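Local coordinates for enoyl-CoA hydratase/isomerase (Pseudomonas aeruginosa, PDB 3LAO), which probably adds water across the double bond of an enoyl-CoA thioester, possibly a steroid side-chain one, as a crotonase-family homotrimer, at residues L123-D128 against V155-A160. Numbering follows the deposited sequence.
Sequences LMLNAD and VRFPRA
Arg156 reaches across to Asn126 and sets one face of its guanidinium against the amide oxygen. The shortest approach is 2.9 Å from Asn126 OD1 to Arg156 NH1, but OD1 lies over that face and the angle at NH1 is poor, so this is a close polar contact and not a hydrogen bond; the two planes stand 46° apart. With CG anti to the backbone N (chi1 -169°) the Asn126 amide is carried toward Arg156, and chi2 of 63° sets its turn. The guanidinium bonds to residues outside the two segments: NE forms a salt bridge with Asp227, NH1 one with Glu122, and the carbonyls of Trp97 and Gly98 accept from NH1 and NH2. These anchors fix its rotation and probably offset the buried positive charge. Nearer the backbone, Arg156 CD sits 3.4 Å from Leu125 O, and Leu125 CB meets Arg156 CB at 4.0 Å. Leu125 CD1 lies 4.1 Å from Phe157 CB, touching the base of that side chain. In this crotonase-like trimer Asp128 bonds to Trp163 of one neighbouring subunit and Ala160 to Arg185 of another. The buried contact joins the chain leaving helix 119-125, bound for strand 129-133, to helix 156-161, whose Phe157 packs on helix 163-170.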
ATOM      1  N   LEU B 123      -9.269 -11.964 -10.386  1.00 33.09           N
ATOM      2  CA  LEU B 123      -8.586 -13.224 -10.526  1.00 34.73           C
ATOM      3  C   LEU B 123      -7.120 -12.895 -10.754  1.00 37.17           C
ATOM      4  O   LEU B 123      -6.229 -13.506 -10.173  1.00 37.66           O
ATOM      5  CB  LEU B 123      -9.168 -13.966 -11.711  1.00 40.37           C
ATOM      6  CG  LEU B 123      -8.785 -15.412 -11.945  1.00 39.48           C
ATOM      7  CD1 LEU B 123      -9.040 -16.226 -10.680  1.00 39.19           C
ATOM      8  CD2 LEU B 123      -9.606 -15.924 -13.124  1.00 36.59           C
HETATM    9  N   MSE B 124      -6.889 -11.877 -11.569  1.00 35.30           N
HETATM   10  CA  MSE B 124      -5.545 -11.438 -11.859  1.00 38.74           C
HETATM   11  C   MSE B 124      -4.797 -10.885 -10.644  1.00 36.68           C
HETATM   12  O   MSE B 124      -3.591 -11.081 -10.510  1.00 43.53           O
HETATM   13  CB  MSE B 124      -5.606 -10.381 -12.938  1.00 42.50           C
HETATM   14  CG  MSE B 124      -4.282 -10.048 -13.502  1.00 40.49           C
HETATM   15 SE   MSE B 124      -4.481  -8.588 -14.742  0.69 43.42          SE
HETATM   16  CE  MSE B 124      -4.940  -7.165 -13.502  1.00 24.14           C
ATOM     17  N   LEU B 125      -5.498 -10.198  -9.750  1.00 36.03           N
ATOM     18  CA  LEU B 125      -4.830  -9.572  -8.599  1.00 34.00           C
ATOM     19  C   LEU B 125      -4.552 -10.565  -7.475  1.00 36.80           C
ATOM     20  O   LEU B 125      -3.955 -10.217  -6.481  1.00 40.13           O
ATOM     21  CB  LEU B 125      -5.661  -8.435  -8.028  1.00 27.58           C
ATOM     22  CG  LEU B 125      -5.949  -7.267  -8.962  1.00 33.50           C
ATOM     23  CD1 LEU B 125      -7.031  -6.354  -8.361  1.00 20.28           C
ATOM     24  CD2 LEU B 125      -4.641  -6.530  -9.223  1.00 40.61           C
ATOM     25  N   ASN B 126      -5.029 -11.788  -7.627  1.00 28.76           N
ATOM     26  CA  ASN B 126      -4.773 -12.809  -6.663  1.00 28.39           C
ATOM     27  C   ASN B 126      -3.482 -13.550  -7.007  1.00 31.30           C
ATOM     28  O   ASN B 126      -3.061 -14.463  -6.319  1.00 45.97           O
ATOM     29  CB  ASN B 126      -5.939 -13.780  -6.647  1.00 36.50           C
ATOM     30  CG  ASN B 126      -5.871 -14.737  -5.480  1.00 48.40           C
ATOM     31  OD1 ASN B 126      -5.933 -14.313  -4.319  1.00 56.26           O
ATOM     32  ND2 ASN B 126      -5.717 -16.033  -5.770  1.00 42.26           N
ATOM     33  N   ALA B 127      -2.851 -13.160  -8.088  1.00 27.51           N
ATOM     34  CA  ALA B 127      -1.629 -13.815  -8.521  1.00 30.21           C
ATOM     35  C   ALA B 127      -0.377 -13.036  -8.054  1.00 33.45           C
ATOM     36  O   ALA B 127      -0.472 -11.924  -7.558  1.00 30.51           O
ATOM     37  CB  ALA B 127      -1.637 -13.932 -10.017  1.00 20.93           C
ATOM     38  N   ASP B 128       0.795 -13.628  -8.226  1.00 33.24           N
ATOM     39  CA  ASP B 128       2.040 -12.975  -7.832  1.00 29.63           C
ATOM     40  C   ASP B 128       2.747 -12.238  -8.948  1.00 27.27           C
ATOM     41  O   ASP B 128       3.516 -11.338  -8.706  1.00 34.15           O
ATOM     42  CB  ASP B 128       2.932 -14.039  -7.273  1.00 28.93           C
ATOM     43  CG  ASP B 128       2.246 -14.790  -6.180  1.00 31.43           C
ATOM     44  OD1 ASP B 128       1.614 -14.112  -5.347  1.00 31.36           O
ATOM     45  OD2 ASP B 128       2.286 -16.039  -6.185  1.00 33.10           O
ATOM     46  N   VAL B 155     -10.146  -5.513  -1.777  1.00 72.95           N
ATOM     47  CA  VAL B 155      -9.173  -4.587  -1.235  1.00 71.17           C
ATOM     48  C   VAL B 155      -7.877  -4.595  -2.041  1.00 61.96           C
ATOM     49  O   VAL B 155      -7.052  -3.668  -1.918  1.00 54.50           O
ATOM     50  CB  VAL B 155      -8.814  -5.001   0.160  1.00 73.53           C
ATOM     51  CG1 VAL B 155      -8.718  -3.770   1.054  1.00 73.35           C
ATOM     52  CG2 VAL B 155      -9.863  -5.981   0.637  1.00 78.34           C
ATOM     53  N   ARG B 156      -7.690  -5.650  -2.838  1.00 46.52           N
ATOM     54  CA  ARG B 156      -6.468  -5.809  -3.608  1.00 40.94           C
ATOM     55  C   ARG B 156      -6.308  -4.652  -4.583  1.00 37.27           C
ATOM     56  O   ARG B 156      -5.218  -4.074  -4.713  1.00 36.82           O
ATOM     57  CB  ARG B 156      -6.434  -7.167  -4.315  1.00 39.86           C
ATOM     58  CG  ARG B 156      -6.589  -8.304  -3.317  1.00 41.70           C
ATOM     59  CD  ARG B 156      -5.783  -9.555  -3.665  1.00 43.12           C
ATOM     60  NE  ARG B 156      -6.018 -10.589  -2.657  1.00 47.78           N
ATOM     61  CZ  ARG B 156      -6.824 -11.643  -2.797  1.00 46.97           C
ATOM     62  NH1 ARG B 156      -7.486 -11.858  -3.950  1.00 44.83           N
ATOM     63  NH2 ARG B 156      -6.970 -12.482  -1.766  1.00 36.69           N
ATOM     64  N   PHE B 157      -7.403  -4.289  -5.243  1.00 32.60           N
ATOM     65  CA  PHE B 157      -7.371  -3.182  -6.179  1.00 29.03           C
ATOM     66  C   PHE B 157      -6.839  -1.882  -5.486  1.00 33.98           C
ATOM     67  O   PHE B 157      -5.844  -1.297  -5.942  1.00 33.63           O
ATOM     68  CB  PHE B 157      -8.755  -3.016  -6.797  1.00 39.37           C
ATOM     69  CG  PHE B 157      -8.750  -2.309  -8.130  1.00 42.19           C
ATOM     70  CD1 PHE B 157      -7.784  -1.362  -8.428  1.00 40.60           C
ATOM     71  CD2 PHE B 157      -9.735  -2.568  -9.064  1.00 38.80           C
ATOM     72  CE1 PHE B 157      -7.790  -0.698  -9.624  1.00 36.29           C
ATOM     73  CE2 PHE B 157      -9.756  -1.899 -10.269  1.00 38.84           C
ATOM     74  CZ  PHE B 157      -8.779  -0.950 -10.544  1.00 35.95           C
ATOM     75  N   PRO B 158      -7.456  -1.459  -4.354  1.00 36.03           N
ATOM     76  CA  PRO B 158      -6.937  -0.245  -3.694  1.00 30.67           C
ATOM     77  C   PRO B 158      -5.520  -0.406  -3.158  1.00 39.06           C
ATOM     78  O   PRO B 158      -4.779   0.571  -3.221  1.00 40.27           O
ATOM     79  CB  PRO B 158      -7.911  -0.004  -2.535  1.00 28.74           C
ATOM     80  CG  PRO B 158      -9.166  -0.774  -2.895  1.00 35.83           C
ATOM     81  CD  PRO B 158      -8.792  -1.864  -3.846  1.00 38.14           C
ATOM     82  N   ARG B 159      -5.157  -1.586  -2.640  1.00 41.65           N
ATOM     83  CA  ARG B 159      -3.773  -1.883  -2.232  1.00 34.26           C
ATOM     84  C   ARG B 159      -2.813  -1.688  -3.381  1.00 30.54           C
ATOM     85  O   ARG B 159      -1.811  -1.015  -3.214  1.00 37.86           O
ATOM     86  CB  ARG B 159      -3.617  -3.300  -1.671  1.00 38.57           C
ATOM     87  CG  ARG B 159      -4.411  -3.549  -0.414  1.00 50.46           C
ATOM     88  CD  ARG B 159      -4.155  -2.449   0.614  1.00 60.25           C
ATOM     89  NE  ARG B 159      -4.960  -2.628   1.817  1.00 70.96           N
ATOM     90  CZ  ARG B 159      -5.744  -1.692   2.344  1.00 79.21           C
ATOM     91  NH1 ARG B 159      -6.438  -1.972   3.434  1.00 83.57           N
ATOM     92  NH2 ARG B 159      -5.836  -0.483   1.788  1.00 81.97           N
ATOM     93  N   ALA B 160      -3.125  -2.241  -4.559  1.00 27.04           N
ATOM     94  CA  ALA B 160      -2.257  -2.010  -5.694  1.00 28.41           C
ATOM     95  C   ALA B 160      -2.304  -0.549  -6.142  1.00 35.70           C
ATOM     96  O   ALA B 160      -1.263   0.124  -6.180  1.00 33.87           O
ATOM     97  CB  ALA B 160      -2.596  -2.915  -6.842  1.00 20.38           C
TER